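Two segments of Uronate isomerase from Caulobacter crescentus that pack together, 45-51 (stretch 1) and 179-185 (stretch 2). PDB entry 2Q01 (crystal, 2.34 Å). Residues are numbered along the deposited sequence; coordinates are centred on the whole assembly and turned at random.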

# COMPACT_ATOMS: atom_id res chain seq x y z
N ASP B 45 -34.08 -4.09 3.52
CA ASP B 45 -35.11 -4.58 4.43
C ASP B 45 -36.04 -5.50 3.65
O ASP B 45 -36.65 -5.06 2.67
CB ASP B 45 -35.88 -3.39 5.01
CG ASP B 45 -36.67 -3.73 6.27
OD1 ASP B 45 -37.00 -2.78 7.01
OD2 ASP B 45 -36.97 -4.91 6.53
N PRO B 46 -36.15 -6.78 4.07
CA PRO B 46 -37.07 -7.75 3.45
C PRO B 46 -38.55 -7.38 3.55
O PRO B 46 -39.36 -7.86 2.76
CB PRO B 46 -36.81 -9.03 4.24
CG PRO B 46 -36.23 -8.57 5.54
CD PRO B 46 -35.38 -7.40 5.16
N SER B 47 -38.90 -6.55 4.53
CA SER B 47 -40.28 -6.11 4.73
C SER B 47 -40.76 -5.18 3.62
O SER B 47 -41.97 -5.07 3.39
CB SER B 47 -40.43 -5.41 6.08
OG SER B 47 -39.86 -4.11 6.04
N TRP B 48 -39.83 -4.52 2.93
CA TRP B 48 -40.14 -3.67 1.79
C TRP B 48 -40.83 -4.44 0.67
O TRP B 48 -41.72 -3.91 0.01
CB TRP B 48 -38.88 -3.01 1.23
CG TRP B 48 -38.22 -1.99 2.13
CD1 TRP B 48 -38.79 -1.32 3.18
CD2 TRP B 48 -36.87 -1.50 2.02
NE1 TRP B 48 -37.87 -0.46 3.74
CE2 TRP B 48 -36.69 -0.55 3.05
CE3 TRP B 48 -35.80 -1.78 1.16
CZ2 TRP B 48 -35.48 0.12 3.24
CZ3 TRP B 48 -34.59 -1.11 1.35
CH2 TRP B 48 -34.44 -0.17 2.39
N PHE B 49 -40.43 -5.69 0.47
CA PHE B 49 -40.98 -6.52 -0.59
C PHE B 49 -42.13 -7.40 -0.13
O PHE B 49 -42.92 -7.89 -0.95
CB PHE B 49 -39.87 -7.36 -1.24
CG PHE B 49 -38.67 -6.56 -1.64
CD1 PHE B 49 -37.52 -6.57 -0.85
CD2 PHE B 49 -38.70 -5.76 -2.77
CE1 PHE B 49 -36.42 -5.81 -1.20
CE2 PHE B 49 -37.60 -4.99 -3.13
CZ PHE B 49 -36.45 -5.02 -2.34
N ALA B 50 -42.24 -7.61 1.18
CA ALA B 50 -43.33 -8.42 1.73
C ALA B 50 -44.61 -7.61 1.83
O ALA B 50 -45.70 -8.11 1.54
CB ALA B 50 -42.94 -9.01 3.09
N THR B 51 -44.48 -6.35 2.25
CA THR B 51 -45.63 -5.46 2.36
C THR B 51 -45.91 -4.72 1.05
O THR B 51 -47.06 -4.43 0.73
CB THR B 51 -45.48 -4.42 3.51
OG1 THR B 51 -44.44 -3.49 3.20
CG2 THR B 51 -45.17 -5.12 4.83
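Stretch 2, residues 179-185: QHHAAIR

Stretch 2, residues 179-185, is helical throughout, and the helix continues later in the chain. It packs on the short helix of stretch 1, which takes in Ser-47 to Ala-50. The two helices run in broadly the same direction. Their axes cross at 41° and approach to 8.2 Å. The backbones come close at two places: the CA atoms of Ser-47 and His-180 are 5.2 Å apart, and those of Ala-50 and Ile-184 are 5.0 Å apart. No hydrogen bond joins the stretches, so the contact rests on packing.

The start of stretch 1 is held by Asp-45. Its side chain, with chi1 in t, places Asp-45 OD2 3.2 Å from Ser-47 N, a capping bond. Ser-47 is in p, and Ser-47 OG gives a weak hydrogen bond to the same Asp-45 OD2 at 3.0 Å. OG is turned to Asp-45, and Ser-47 CB is the closest atom of the residue to His-180, 3.6 Å from His-180 ND1.

His-180 points its CA-to-CB bond toward stretch 1. Its chi1 is m and its chi2 is -69°. This setting lays one ring face under Ser-47 CB, which stands 3.5 Å from the centroid of the His-180 ring and only 7° off the normal, a CH-pi contact. Ala-50 CB lies at the ring edge, near its plane. At the base of the side chain, His-180 CB is 3.8 Å from Pro-46 CB.

The CA-to-CB bond of His-181 points away from stretch 1, but the end of the side chain comes nearer. With chi1 in m and chi2 at 87°, one face of the His-181 ring receives Pro-46 CB, 3.8 Å from the centroid and 28° off the normal. The closest ring atom, His-181 CE1, is 3.5 Å from Pro-46 CB. Its NE2 is hydrogen-bonded elsewhere in the structure.

The CA-to-CB bond of Ile-184 points sideways to stretch 1, but the end of the side chain comes nearer. Chi1 in m and chi2 in t carry Ile-184 CD1 to stretch 1, where it lies 3.4 Å from Pro-46 O and 3.8 Å from Phe-49 CB. Phe-49, in m, meets it near the base of its side chain, while the end of the side chain leads away. Ile-184 CG1 is 4.2 Å from Ala-50 CB.

Ala-50 points toward stretch 2, and its small side chain suits the close approach. Ala-50 CB is 3.4 Å from His-180 O and 3.8 Å from Ala-183 CB. Trp-48 and Ala-182 point away and take no part. Thr-51 is in p and turns Thr-51 OG1 back to Ser-47 O, at 2.9 Å, in a hydrogen bond within its own stretch.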

# COMPACT_ATOMS: atom_id res chain seq x y z
N GLN B 179 -39.83 -13.81 9.05
CA GLN B 179 -41.22 -13.45 8.79
C GLN B 179 -41.45 -12.92 7.37
O GLN B 179 -42.31 -13.41 6.64
CB GLN B 179 -41.60 -12.37 9.81
CG GLN B 179 -43.08 -12.11 10.01
CD GLN B 179 -43.32 -10.94 10.96
OE1 GLN B 179 -44.41 -10.36 10.96
NE2 GLN B 179 -42.32 -10.60 11.76
N HIS B 180 -40.66 -11.92 7.00
CA HIS B 180 -40.87 -11.20 5.75
C HIS B 180 -40.39 -11.97 4.54
O HIS B 180 -40.89 -11.76 3.44
CB HIS B 180 -40.20 -9.82 5.83
CG HIS B 180 -40.67 -9.01 6.99
ND1 HIS B 180 -41.95 -8.50 7.08
CD2 HIS B 180 -40.04 -8.63 8.12
CE1 HIS B 180 -42.08 -7.84 8.21
NE2 HIS B 180 -40.93 -7.90 8.87
N HIS B 181 -39.44 -12.88 4.74
CA HIS B 181 -38.98 -13.76 3.69
C HIS B 181 -40.01 -14.83 3.36
O HIS B 181 -40.17 -15.19 2.19
CB HIS B 181 -37.67 -14.42 4.09
CG HIS B 181 -36.52 -13.47 4.14
ND1 HIS B 181 -36.23 -12.73 5.27
CD2 HIS B 181 -35.61 -13.11 3.21
CE1 HIS B 181 -35.17 -11.98 5.03
NE2 HIS B 181 -34.78 -12.18 3.79
N ALA B 182 -40.68 -15.35 4.38
CA ALA B 182 -41.77 -16.31 4.20
C ALA B 182 -42.94 -15.70 3.43
O ALA B 182 -43.57 -16.37 2.61
CB ALA B 182 -42.24 -16.86 5.54
N ALA B 183 -43.21 -14.42 3.69
CA ALA B 183 -44.29 -13.69 3.03
C ALA B 183 -43.98 -13.39 1.57
O ALA B 183 -44.89 -13.32 0.75
CB ALA B 183 -44.60 -12.41 3.78
N ILE B 184 -42.69 -13.22 1.26
CA ILE B 184 -42.24 -12.97 -0.10
C ILE B 184 -42.44 -14.22 -0.95
O ILE B 184 -42.96 -14.15 -2.06
CB ILE B 184 -40.76 -12.49 -0.14
CG1 ILE B 184 -40.66 -11.01 0.23
CG2 ILE B 184 -40.13 -12.72 -1.53
CD1 ILE B 184 -39.27 -10.57 0.67
N ARG B 185 -42.02 -15.37 -0.42
CA ARG B 185 -42.15 -16.63 -1.14
C ARG B 185 -43.61 -16.99 -1.40
O ARG B 185 -43.97 -17.41 -2.50
CB ARG B 185 -41.46 -17.76 -0.37
CG ARG B 185 -40.11 -17.38 0.21
CD ARG B 185 -39.30 -18.61 0.60
NE ARG B 185 -39.71 -19.15 1.89
CZ ARG B 185 -39.35 -18.63 3.06
NH1 ARG B 185 -39.77 -19.19 4.19
NH2 ARG B 185 -38.57 -17.56 3.11